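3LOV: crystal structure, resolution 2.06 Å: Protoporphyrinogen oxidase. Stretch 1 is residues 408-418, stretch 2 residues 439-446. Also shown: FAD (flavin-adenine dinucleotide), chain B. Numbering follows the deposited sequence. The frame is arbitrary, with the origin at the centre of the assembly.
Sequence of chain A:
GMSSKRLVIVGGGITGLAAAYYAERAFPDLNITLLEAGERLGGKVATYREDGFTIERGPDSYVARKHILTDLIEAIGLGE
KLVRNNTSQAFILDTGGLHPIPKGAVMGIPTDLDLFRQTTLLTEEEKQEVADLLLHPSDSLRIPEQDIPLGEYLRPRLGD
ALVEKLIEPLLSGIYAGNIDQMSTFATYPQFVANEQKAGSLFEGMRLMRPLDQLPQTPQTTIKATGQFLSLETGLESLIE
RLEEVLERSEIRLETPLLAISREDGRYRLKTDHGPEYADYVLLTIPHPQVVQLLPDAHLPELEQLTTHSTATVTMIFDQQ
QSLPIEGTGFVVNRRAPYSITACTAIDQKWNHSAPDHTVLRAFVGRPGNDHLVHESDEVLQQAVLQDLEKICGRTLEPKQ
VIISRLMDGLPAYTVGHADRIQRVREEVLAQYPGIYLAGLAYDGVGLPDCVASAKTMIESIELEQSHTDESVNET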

# COMPACT_ATOMS: atom_id res chain seq x y z
N ASP A 408 -2.58 -10.73 -6.41
CA ASP A 408 -3.39 -10.69 -5.17
C ASP A 408 -2.76 -9.82 -4.09
O ASP A 408 -2.77 -10.20 -2.91
CB ASP A 408 -3.61 -12.11 -4.61
CG ASP A 408 -3.96 -13.12 -5.70
OD1 ASP A 408 -4.66 -12.76 -6.68
OD2 ASP A 408 -3.48 -14.27 -5.61
N GLY A 409 -2.27 -8.66 -4.48
CA GLY A 409 -1.39 -7.84 -3.63
C GLY A 409 -2.12 -6.89 -2.70
O GLY A 409 -1.60 -6.53 -1.64
N LEU A 410 -3.31 -6.45 -3.10
CA LEU A 410 -4.02 -5.45 -2.34
C LEU A 410 -5.32 -5.97 -1.76
O LEU A 410 -6.27 -6.20 -2.47
CB LEU A 410 -4.23 -4.19 -3.20
CG LEU A 410 -2.92 -3.44 -3.51
CD1 LEU A 410 -3.09 -2.41 -4.65
CD2 LEU A 410 -2.30 -2.81 -2.24
N PRO A 411 -5.38 -6.11 -0.44
CA PRO A 411 -6.67 -6.42 0.19
C PRO A 411 -7.57 -5.23 0.33
O PRO A 411 -7.09 -4.12 0.55
CB PRO A 411 -6.28 -6.87 1.61
CG PRO A 411 -4.85 -7.16 1.57
CD PRO A 411 -4.27 -6.23 0.51
N ALA A 412 -8.87 -5.50 0.24
CA ALA A 412 -9.91 -4.52 0.38
C ALA A 412 -10.41 -4.57 1.82
O ALA A 412 -11.25 -5.46 2.19
CB ALA A 412 -11.06 -4.85 -0.62
N TYR A 413 -9.88 -3.65 2.63
CA TYR A 413 -10.35 -3.44 4.00
C TYR A 413 -11.66 -2.67 3.98
O TYR A 413 -11.73 -1.63 3.38
CB TYR A 413 -9.38 -2.56 4.81
CG TYR A 413 -8.04 -3.15 5.26
CD1 TYR A 413 -7.40 -4.19 4.57
CD2 TYR A 413 -7.36 -2.58 6.33
CE1 TYR A 413 -6.14 -4.68 4.97
CE2 TYR A 413 -6.10 -3.06 6.74
CZ TYR A 413 -5.51 -4.12 6.08
OH TYR A 413 -4.27 -4.56 6.49
N THR A 414 -12.66 -3.13 4.72
CA THR A 414 -13.96 -2.47 4.76
C THR A 414 -14.31 -2.22 6.20
O THR A 414 -13.55 -2.61 7.07
CB THR A 414 -15.06 -3.36 4.15
OG1 THR A 414 -15.20 -4.52 4.98
CG2 THR A 414 -14.73 -3.78 2.66
N VAL A 415 -15.45 -1.57 6.45
CA VAL A 415 -15.91 -1.29 7.81
C VAL A 415 -15.92 -2.57 8.63
O VAL A 415 -16.42 -3.58 8.15
CB VAL A 415 -17.31 -0.65 7.82
CG1 VAL A 415 -17.81 -0.48 9.27
CG2 VAL A 415 -17.29 0.71 7.06
N GLY A 416 -15.38 -2.47 9.85
CA GLY A 416 -15.22 -3.58 10.83
C GLY A 416 -13.98 -4.49 10.70
O GLY A 416 -13.85 -5.51 11.40
N HIS A 417 -13.07 -4.16 9.78
CA HIS A 417 -11.89 -4.99 9.52
C HIS A 417 -11.08 -5.25 10.78
O HIS A 417 -10.77 -6.38 11.06
CB HIS A 417 -10.98 -4.35 8.45
CG HIS A 417 -9.81 -5.20 8.07
ND1 HIS A 417 -9.92 -6.25 7.18
CD2 HIS A 417 -8.52 -5.18 8.48
CE1 HIS A 417 -8.74 -6.82 7.04
NE2 HIS A 417 -7.87 -6.20 7.82
N ALA A 418 -10.72 -4.20 11.51
CA ALA A 418 -9.83 -4.33 12.65
C ALA A 418 -10.43 -5.29 13.69
O ALA A 418 -9.75 -6.17 14.17
CB ALA A 418 -9.51 -2.94 13.24
N GLY A 439 1.41 -8.91 8.84
CA GLY A 439 1.46 -8.55 7.45
C GLY A 439 0.31 -7.72 6.94
O GLY A 439 -0.54 -7.24 7.69
N LEU A 440 0.29 -7.56 5.62
CA LEU A 440 -0.57 -6.54 5.01
C LEU A 440 -2.06 -6.83 5.07
O LEU A 440 -2.86 -5.91 4.87
CB LEU A 440 -0.14 -6.27 3.58
CG LEU A 440 -0.64 -7.11 2.40
CD1 LEU A 440 -0.39 -6.23 1.18
CD2 LEU A 440 0.05 -8.46 2.27
N ALA A 441 -2.42 -8.08 5.36
CA ALA A 441 -3.85 -8.45 5.47
C ALA A 441 -4.45 -7.86 6.74
O ALA A 441 -5.69 -7.71 6.86
CB ALA A 441 -4.00 -9.95 5.55
N TYR A 442 -3.56 -7.57 7.71
CA TYR A 442 -4.03 -7.41 9.10
C TYR A 442 -4.19 -6.00 9.62
O TYR A 442 -5.30 -5.60 9.99
CB TYR A 442 -3.17 -8.27 10.04
CG TYR A 442 -3.04 -9.69 9.51
CD1 TYR A 442 -4.11 -10.58 9.61
CD2 TYR A 442 -1.88 -10.13 8.90
CE1 TYR A 442 -4.03 -11.87 9.10
CE2 TYR A 442 -1.78 -11.44 8.40
CZ TYR A 442 -2.87 -12.28 8.47
OH TYR A 442 -2.83 -13.57 7.97
N ASP A 443 -3.08 -5.28 9.73
CA ASP A 443 -3.04 -4.03 10.50
C ASP A 443 -2.65 -2.80 9.61
O ASP A 443 -1.97 -1.89 10.06
CB ASP A 443 -2.02 -4.16 11.62
CG ASP A 443 -2.20 -5.42 12.46
OD1 ASP A 443 -3.33 -5.67 12.90
OD2 ASP A 443 -1.20 -6.14 12.69
N GLY A 444 -3.09 -2.80 8.35
CA GLY A 444 -2.74 -1.74 7.41
C GLY A 444 -1.89 -2.31 6.31
O GLY A 444 -0.99 -3.11 6.54
N VAL A 445 -2.15 -1.85 5.10
CA VAL A 445 -1.49 -2.33 3.91
C VAL A 445 -0.06 -1.84 3.69
O VAL A 445 0.72 -2.54 3.06
CB VAL A 445 -2.39 -1.99 2.69
CG1 VAL A 445 -1.65 -2.16 1.40
CG2 VAL A 445 -3.64 -2.87 2.77
N GLY A 446 0.30 -0.67 4.21
CA GLY A 446 1.56 0.00 3.85
C GLY A 446 2.81 -0.53 4.54
O GLY A 446 2.71 -1.20 5.57
PA FAD B . 4.83 -9.76 0.85
O1A FAD B . 5.73 -8.66 0.39
O2A FAD B . 3.76 -10.24 -0.05
O5B FAD B . 5.74 -11.00 1.27
C5B FAD B . 5.22 -12.29 1.46
C4B FAD B . 6.39 -13.27 1.43
O4B FAD B . 5.97 -14.58 1.82
C3B FAD B . 7.00 -13.35 0.04
O3B FAD B . 8.41 -13.26 0.07
C2B FAD B . 6.49 -14.70 -0.43
O2B FAD B . 7.35 -15.32 -1.32
C1B FAD B . 6.42 -15.49 0.86
N9A FAD B . 5.52 -16.66 0.84
C8A FAD B . 4.32 -16.88 0.21
N7A FAD B . 3.87 -18.13 0.50
C5A FAD B . 4.79 -18.72 1.32
C6A FAD B . 4.87 -19.96 1.95
N6A FAD B . 3.89 -20.85 1.84
N1A FAD B . 5.97 -20.26 2.74
C2A FAD B . 6.96 -19.33 2.93
N3A FAD B . 6.87 -18.09 2.33
C4A FAD B . 5.82 -17.80 1.53
N1 FAD B . 3.16 0.29 0.61
C2 FAD B . 3.72 1.50 0.90
O2 FAD B . 3.97 1.82 2.07
N3 FAD B . 3.99 2.38 -0.12
C4 FAD B . 3.70 2.10 -1.41
O4 FAD B . 3.99 2.91 -2.26
C4X FAD B . 3.10 0.90 -1.72
N5 FAD B . 2.84 0.59 -3.05
C5X FAD B . 2.25 -0.65 -3.34
C6 FAD B . 1.94 -0.97 -4.66
C7 FAD B . 1.35 -2.21 -4.97
C7M FAD B . 1.03 -2.55 -6.40
C8 FAD B . 1.09 -3.14 -3.95
C8M FAD B . 0.44 -4.49 -4.24
C9 FAD B . 1.41 -2.84 -2.63
C9A FAD B . 1.98 -1.59 -2.31
N10 FAD B . 2.30 -1.28 -0.98
C10 FAD B . 2.85 -0.02 -0.69
C1' FAD B . 2.03 -2.21 0.18
C2' FAD B . 3.32 -3.00 0.49
O2' FAD B . 3.64 -3.77 -0.60
C3' FAD B . 3.19 -3.91 1.72
O3' FAD B . 3.21 -3.05 2.85
C4' FAD B . 4.34 -4.94 1.92
O4' FAD B . 5.06 -5.30 0.76
C5' FAD B . 3.82 -6.25 2.48
O5' FAD B . 4.91 -7.08 2.78
P FAD B . 4.64 -8.49 3.44
O1P FAD B . 3.51 -8.45 4.44
O2P FAD B . 5.89 -9.18 3.91
O3P FAD B . 4.05 -9.38 2.21

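Around Gly-409 to Pro-411 the first stretch runs as a weakly bonded strand, then passes through loop into a type II turn from Thr-414 to His-417, closed by the hydrogen bond from His-417 N to Thr-414 O (3.2 Å). Gly-416 takes the third position of this turn with a positive phi of 84°, a conformation that favours glycine, and it is also the N-cap of the helix beginning at His-417. The second stretch has no regular helix or strand, although Tyr-442 N donates to Gly-439 O at 3.0 Å. Gly-439 and Gly-444 both adopt backbone angles at which a CB would be jammed against the preceding carbonyl oxygen, so each suits glycine on local grounds alone. The closest CA pair across the stretches is that of Pro-411 and Ala-441, 6.3 Å apart. No backbone-to-backbone hydrogen bond joins the stretches; side chains of the first reach backbone groups of the second.

Tyr-413 is the chief of these. Its CA-to-CB bond points toward the second stretch, and its long ring carries the hydroxyl into the bend between Leu-440 and Gly-444. There Tyr-413 OH donates to Leu-440 O at a short 2.5 Å and accepts from Gly-444 N at 2.8 Å, with both partners near the ring plane. A phenol suits this place because one oxygen can serve as donor and acceptor together. Tyr-442 N, 3.3 Å from Tyr-413 OH, is too poorly angled to bond.

His-417 plays a similar part from the start of the helix. His-417 NE2 donates to Ala-441 O at 2.8 Å, and the acceptor lies at the ring edge, near the ring plane, though the N-H...O angle of 132° makes the bond bent. Ala-441 turns its methyl away, leaving its backbone to face the first stretch.

Four apolar side-chain contacts add to these bonds. Val-445, with its branched side chain, meets several neighbours: Val-445 CG1 packs 3.8 Å from Leu-410 CD2, while Val-445 CG2 lies 3.8 Å from Tyr-413 CE1 and 4.1 Å from Pro-411 CD. Pro-411 offers a compact hydrocarbon ring, and Pro-411 CD also approaches Leu-440 CD1 at 3.9 Å. The CA-to-CB bond of Leu-440 points sideways, but the end of its side chain comes nearer, bringing Leu-440 CD1 to 3.1 Å from Gly-409 O, a short contact of a methyl carbon with a carbonyl oxygen.

FAD O3' donates to Val-445 O at 2.6 Å, and a CB on Gly-409 would clash with FAD C8M at 2.7 Å, so the absence of a side chain makes room for the cofactor.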